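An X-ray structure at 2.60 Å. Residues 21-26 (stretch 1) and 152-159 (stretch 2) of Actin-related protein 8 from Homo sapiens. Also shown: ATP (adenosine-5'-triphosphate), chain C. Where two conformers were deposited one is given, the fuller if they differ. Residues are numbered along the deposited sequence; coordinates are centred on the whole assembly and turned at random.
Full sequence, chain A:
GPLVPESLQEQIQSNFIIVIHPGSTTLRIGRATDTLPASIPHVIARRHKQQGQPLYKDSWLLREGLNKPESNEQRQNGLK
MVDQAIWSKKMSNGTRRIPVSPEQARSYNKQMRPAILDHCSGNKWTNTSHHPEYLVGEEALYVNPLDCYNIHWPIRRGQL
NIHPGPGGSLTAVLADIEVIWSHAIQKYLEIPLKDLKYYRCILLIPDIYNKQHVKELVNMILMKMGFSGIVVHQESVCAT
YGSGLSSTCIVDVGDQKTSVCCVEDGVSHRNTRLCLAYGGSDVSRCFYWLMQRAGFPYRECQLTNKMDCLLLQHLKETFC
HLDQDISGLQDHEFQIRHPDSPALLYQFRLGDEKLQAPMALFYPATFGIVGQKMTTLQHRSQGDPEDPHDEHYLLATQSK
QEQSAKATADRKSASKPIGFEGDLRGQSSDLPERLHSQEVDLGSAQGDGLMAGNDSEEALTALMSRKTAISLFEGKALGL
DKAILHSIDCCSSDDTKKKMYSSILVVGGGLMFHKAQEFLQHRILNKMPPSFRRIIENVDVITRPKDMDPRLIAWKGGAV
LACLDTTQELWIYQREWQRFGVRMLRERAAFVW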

ATOM      1  N   HIS A  21       2.855  -7.208   9.602  1.00 30.95           N
ATOM      2  CA  HIS A  21       2.736  -6.932   8.180  1.00 30.18           C
ATOM      3  C   HIS A  21       3.194  -5.518   7.881  1.00 37.31           C
ATOM      4  O   HIS A  21       2.425  -4.562   8.004  1.00 34.85           O
ATOM      5  N   PRO A  22       4.455  -5.382   7.481  1.00 35.74           N
ATOM      6  CA  PRO A  22       5.053  -4.089   7.128  1.00 34.16           C
ATOM      7  C   PRO A  22       4.502  -3.589   5.793  1.00 37.69           C
ATOM      8  O   PRO A  22       4.082  -4.386   4.964  1.00 31.29           O
ATOM      9  N   GLY A  23       4.497  -2.276   5.606  1.00 37.00           N
ATOM     10  CA  GLY A  23       4.097  -1.665   4.348  1.00 33.16           C
ATOM     11  C   GLY A  23       4.915  -0.401   4.119  1.00 32.96           C
ATOM     12  O   GLY A  23       5.547   0.124   5.047  1.00 35.59           O
ATOM     13  N   SER A  24       4.918   0.097   2.891  1.00 31.21           N
ATOM     14  CA  SER A  24       5.610   1.348   2.592  1.00 26.89           C
ATOM     15  C   SER A  24       5.081   2.481   3.475  1.00 32.58           C
ATOM     16  O   SER A  24       5.838   3.325   3.951  1.00 27.71           O
ATOM     17  N   THR A  25       3.773   2.491   3.702  1.00 36.75           N
ATOM     18  CA  THR A  25       3.160   3.590   4.425  1.00 31.37           C
ATOM     19  C   THR A  25       2.535   3.154   5.750  1.00 40.51           C
ATOM     20  O   THR A  25       2.544   3.910   6.727  1.00 33.36           O
ATOM     21  N   THR A  26       2.021   1.936   5.812  1.00 26.74           N
ATOM     22  CA  THR A  26       1.401   1.494   7.060  1.00 27.05           C
ATOM     23  C   THR A  26       1.943   0.170   7.552  1.00 36.13           C
ATOM     24  O   THR A  26       1.968  -0.806   6.810  1.00 30.69           O
ATOM     25  N   HIS A 152      12.140   9.757   8.173  1.00 30.37           N
ATOM     26  CA  HIS A 152      12.516   8.525   7.479  1.00 25.52           C
ATOM     27  C   HIS A 152      11.363   7.539   7.346  1.00 33.44           C
ATOM     28  O   HIS A 152      10.704   7.178   8.332  1.00 42.39           O
ATOM     29  N   TRP A 153      11.125   7.125   6.108  1.00 26.20           N
ATOM     30  CA  TRP A 153      10.245   6.013   5.810  1.00 32.73           C
ATOM     31  C   TRP A 153      11.131   4.834   5.442  1.00 33.14           C
ATOM     32  O   TRP A 153      11.685   4.801   4.351  1.00 32.23           O
ATOM     33  N   PRO A 154      11.278   3.865   6.352  1.00 32.97           N
ATOM     34  CA  PRO A 154      12.179   2.721   6.178  1.00 25.77           C
ATOM     35  C   PRO A 154      11.811   1.867   4.975  1.00 32.18           C
ATOM     36  O   PRO A 154      12.621   1.075   4.507  1.00 31.27           O
ATOM     37  N   ILE A 155      10.592   2.018   4.478  1.00 29.42           N
ATOM     38  CA  ILE A 155      10.180   1.247   3.324  1.00 25.23           C
ATOM     39  C   ILE A 155       9.581   2.144   2.249  1.00 30.58           C
ATOM     40  O   ILE A 155       8.760   3.018   2.538  1.00 32.38           O
ATOM     41  N   ARG A 156      10.024   1.936   1.016  1.00 25.33           N
ATOM     42  CA  ARG A 156       9.541   2.690  -0.139  1.00 36.12           C
ATOM     43  C   ARG A 156       9.290   1.702  -1.256  1.00 34.08           C
ATOM     44  O   ARG A 156      10.118   0.815  -1.501  1.00 32.32           O
ATOM     45  N   ARG A 157       8.154   1.844  -1.930  1.00 41.17           N
ATOM     46  CA  ARG A 157       7.837   0.959  -3.044  1.00 38.50           C
ATOM     47  C   ARG A 157       8.033  -0.502  -2.657  1.00 30.73           C
ATOM     48  O   ARG A 157       8.489  -1.315  -3.469  1.00 36.92           O
ATOM     49  N   GLY A 158       7.709  -0.812  -1.402  1.00 30.82           N
ATOM     50  CA  GLY A 158       7.695  -2.180  -0.907  1.00 27.42           C
ATOM     51  C   GLY A 158       9.056  -2.817  -0.705  1.00 41.39           C
ATOM     52  O   GLY A 158       9.153  -4.030  -0.481  1.00 49.07           O
ATOM     53  N   GLN A 159      10.114  -2.016  -0.796  1.00 32.17           N
ATOM     54  CA  GLN A 159      11.426  -2.551  -0.468  0.53 28.64           C
ATOM     55  C   GLN A 159      12.142  -1.653   0.532  1.00 28.69           C
ATOM     56  O   GLN A 159      11.689  -0.543   0.819  1.00 35.58           O
TER

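A loop that binds phosphate can also contact a segment distant in sequence, and Actin-related protein 8 offers a worked example. Pro22 opens the contact: its CA-to-CB bond points toward stretch 2, and its CB lies 3.9 Å from CD1 of Ile155, whose m,t rotamer extends the chain to meet the proline. Gly23 has no side chain, and the coordinates suggest why that suits the site, since a CB here would lie 2.5 Å from O2B of ATP.

Ser24 is the hub. Although its CB points sideways, the m rotamer places OG where it donates to ATP O2G (2.6 Å) and accepts from Gly158 N (2.9 Å), so one hydroxyl joins nucleotide to turn. That turn, type I' from Arg156 to Gln159, carries Gly158 at positive phi. Ser24 O is equally busy. The CB of Arg156 points away, but its side chain folds back, NE donating to Ile155 O (2.6 Å) and NH2 to Ser24 O (2.8 Å). Water 1 lies 2.8 Å from Ser24 O, within hydrogen-bonding reach, and accepts from Ile155 N (2.7 Å).

Thr25, also m, meets the edge of the Trp153 ring through its backbone, O to CZ3 being 3.7 Å. The CA-to-CB bond of Thr26 (m rotamer) points away from stretch 2, and its side chain makes no contact there, while its N binds ATP O1B at 3.0 Å.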

ATOM      1  CB  HIS A  21       1.300  -7.088   7.721  1.00 24.09           C
ATOM      2  CG  HIS A  21       1.148  -7.048   6.238  1.00 33.99           C
ATOM      3  ND1 HIS A  21      -0.080  -6.926   5.617  1.00 30.83           N
ATOM      4  CD2 HIS A  21       2.068  -7.113   5.246  1.00 35.08           C
ATOM      5  CE1 HIS A  21       0.094  -6.926   4.308  1.00 38.74           C
ATOM      6  NE2 HIS A  21       1.388  -7.033   4.055  1.00 45.76           N
ATOM      7  CB  PRO A  22       6.538  -4.423   6.970  1.00 36.17           C
ATOM      8  CG  PRO A  22       6.694  -5.864   7.432  1.00 33.49           C
ATOM      9  CD  PRO A  22       5.372  -6.505   7.245  1.00 36.29           C
ATOM     10  CB  SER A  24       5.420   1.724   1.123  1.00 26.36           C
ATOM     11  OG  SER A  24       5.889   0.689   0.281  1.00 37.99           O
ATOM     12  CB  THR A  25       2.183   4.372   3.512  1.00 31.75           C
ATOM     13  OG1 THR A  25       2.961   5.166   2.614  1.00 49.16           O
ATOM     14  CG2 THR A  25       1.293   5.316   4.297  1.00 40.21           C
ATOM     15  CB  THR A  26      -0.116   1.369   6.932  1.00 35.08           C
ATOM     16  OG1 THR A  26      -0.665   2.624   6.511  1.00 35.73           O
ATOM     17  CG2 THR A  26      -0.725   0.966   8.271  1.00 33.01           C
ATOM     18  CB  HIS A 152      13.716   7.845   8.162  1.00 26.67           C
ATOM     19  CG  HIS A 152      14.950   8.694   8.195  1.00 45.39           C
ATOM     20  ND1 HIS A 152      15.395   9.321   9.341  1.00 45.25           N
ATOM     21  CD2 HIS A 152      15.820   9.036   7.216  1.00 40.94           C
ATOM     22  CE1 HIS A 152      16.487  10.013   9.067  1.00 37.36           C
ATOM     23  NE2 HIS A 152      16.766   9.857   7.785  1.00 49.39           N
ATOM     24  CB  TRP A 153       9.365   6.348   4.618  1.00 27.09           C
ATOM     25  CG  TRP A 153       8.427   7.486   4.824  1.00 39.95           C
ATOM     26  CD1 TRP A 153       8.669   8.804   4.564  1.00 36.61           C
ATOM     27  CD2 TRP A 153       7.074   7.414   5.304  1.00 41.03           C
ATOM     28  NE1 TRP A 153       7.551   9.560   4.858  1.00 37.66           N
ATOM     29  CE2 TRP A 153       6.561   8.733   5.316  1.00 30.75           C
ATOM     30  CE3 TRP A 153       6.248   6.366   5.729  1.00 37.07           C
ATOM     31  CZ2 TRP A 153       5.259   9.028   5.732  1.00 36.65           C
ATOM     32  CZ3 TRP A 153       4.948   6.661   6.145  1.00 32.31           C
ATOM     33  CH2 TRP A 153       4.470   7.980   6.143  1.00 36.44           C
ATOM     34  CB  PRO A 154      11.971   1.920   7.457  1.00 29.78           C
ATOM     35  CG  PRO A 154      11.489   2.914   8.449  1.00 49.23           C
ATOM     36  CD  PRO A 154      10.639   3.868   7.675  1.00 40.72           C
ATOM     37  CB  ILE A 155       9.204   0.136   3.735  1.00 35.14           C
ATOM     38  CG1 ILE A 155       9.870  -0.749   4.791  1.00 24.30           C
ATOM     39  CG2 ILE A 155       8.756  -0.679   2.514  1.00 21.12           C
ATOM     40  CD1 ILE A 155       9.017  -1.884   5.236  1.00 29.91           C
ATOM     41  CB  ARG A 156      10.577   3.727  -0.618  1.00 26.04           C
ATOM     42  CG  ARG A 156      10.970   4.806   0.401  1.00 38.41           C
ATOM     43  CD  ARG A 156       9.899   5.879   0.586  1.00 34.37           C
ATOM     44  NE  ARG A 156       8.778   5.373   1.374  1.00 58.31           N
ATOM     45  CZ  ARG A 156       7.682   6.064   1.676  1.00 56.48           C
ATOM     46  NH1 ARG A 156       7.536   7.313   1.251  1.00 47.99           N
ATOM     47  NH2 ARG A 156       6.719   5.495   2.399  1.00 44.51           N
ATOM     48  CB  ARG A 157       8.686   1.322  -4.269  1.00 28.20           C
ATOM     49  CG  ARG A 157       8.038   2.393  -5.139  1.00 31.68           C
ATOM     50  CD  ARG A 157       8.959   2.838  -6.271  1.00 45.22           C
ATOM     51  NE  ARG A 157       9.772   3.999  -5.911  1.00 57.06           N
ATOM     52  CZ  ARG A 157       9.268   5.163  -5.500  1.00 81.86           C
ATOM     53  NH1 ARG A 157       7.941   5.337  -5.384  1.00 58.98           N
ATOM     54  NH2 ARG A 157      10.097   6.157  -5.198  1.00 70.15           N
ATOM     55  CB  GLN A 159      12.244  -2.848  -1.731  0.53 27.36           C
ATOM     56  CG  GLN A 159      11.625  -3.952  -2.621  0.53 25.59           C
ATOM     57  CD  GLN A 159      11.471  -5.322  -1.922  0.53 32.29           C
ATOM     58  OE1 GLN A 159      11.908  -5.518  -0.789  0.53 30.98           O
ATOM     59  NE2 GLN A 159      10.853  -6.271  -2.616  0.53 21.83           N
TER
HETATM   60  PG  ATP C 702       2.664  -0.933  -0.086  1.00 29.81           P
HETATM   61  O1G ATP C 702       1.810  -2.172  -0.079  1.00 28.13           O
HETATM   62  O2G ATP C 702       3.997  -1.066   0.609  1.00 28.00           O
HETATM   63  O3G ATP C 702       2.758  -0.215  -1.415  1.00 27.69           O
HETATM   64  PB  ATP C 702       0.943  -0.194   2.135  1.00 33.95           P
HETATM   65  O1B ATP C 702       1.320   0.895   3.103  1.00 24.54           O
HETATM   66  O2B ATP C 702       0.866  -1.664   2.524  1.00 26.04           O
HETATM   67  O3B ATP C 702       1.854   0.089   0.841  1.00 29.89           O
HETATM   68  PA  ATP C 702      -1.904  -0.045   2.021  1.00 33.62           P
HETATM   69  O1A ATP C 702      -1.962   0.521   3.416  1.00 43.41           O
HETATM   70  O2A ATP C 702      -2.356  -1.449   1.712  1.00 28.33           O
HETATM   71  O3A ATP C 702      -0.441   0.234   1.443  1.00 36.54           O
HETATM   72  O5' ATP C 702      -2.737   0.947   1.087  1.00 28.93           O
HETATM   73  C5' ATP C 702      -2.456   2.333   1.196  1.00 33.24           C
HETATM   74  C4' ATP C 702      -3.138   3.044   0.053  1.00 33.10           C
HETATM   75  O4' ATP C 702      -4.528   2.769   0.146  1.00 39.66           O
HETATM   76  C3' ATP C 702      -2.987   4.555   0.121  1.00 42.79           C
HETATM   77  O3' ATP C 702      -2.568   5.053  -1.154  1.00 31.07           O
HETATM   78  C2' ATP C 702      -4.375   5.049   0.445  1.00 31.41           C
HETATM   79  O2' ATP C 702      -4.660   6.318  -0.123  1.00 34.63           O
HETATM   80  C1' ATP C 702      -5.211   3.968  -0.193  1.00 40.96           C
HETATM   81  N9  ATP C 702      -6.597   4.021   0.293  1.00 41.22           N
HETATM   82  C8  ATP C 702      -7.007   3.790   1.549  1.00 44.05           C
HETATM   83  N7  ATP C 702      -8.350   3.936   1.646  1.00 39.46           N
HETATM   84  C5  ATP C 702      -8.808   4.263   0.432  1.00 37.12           C
HETATM   85  C6  ATP C 702     -10.124   4.568  -0.150  1.00 42.69           C
HETATM   86  N6  ATP C 702     -11.232   4.531   0.633  1.00 43.98           N
HETATM   87  N1  ATP C 702     -10.169   4.873  -1.474  1.00 53.57           N
HETATM   88  C2  ATP C 702      -9.066   4.910  -2.247  1.00 42.82           C
HETATM   89  N3  ATP C 702      -7.830   4.650  -1.771  1.00 45.78           N
HETATM   90  C4  ATP C 702      -7.646   4.324  -0.465  1.00 47.12           C
HETATM   91  O   HOH W   1       8.214   2.939   5.383  1.00 36.53           O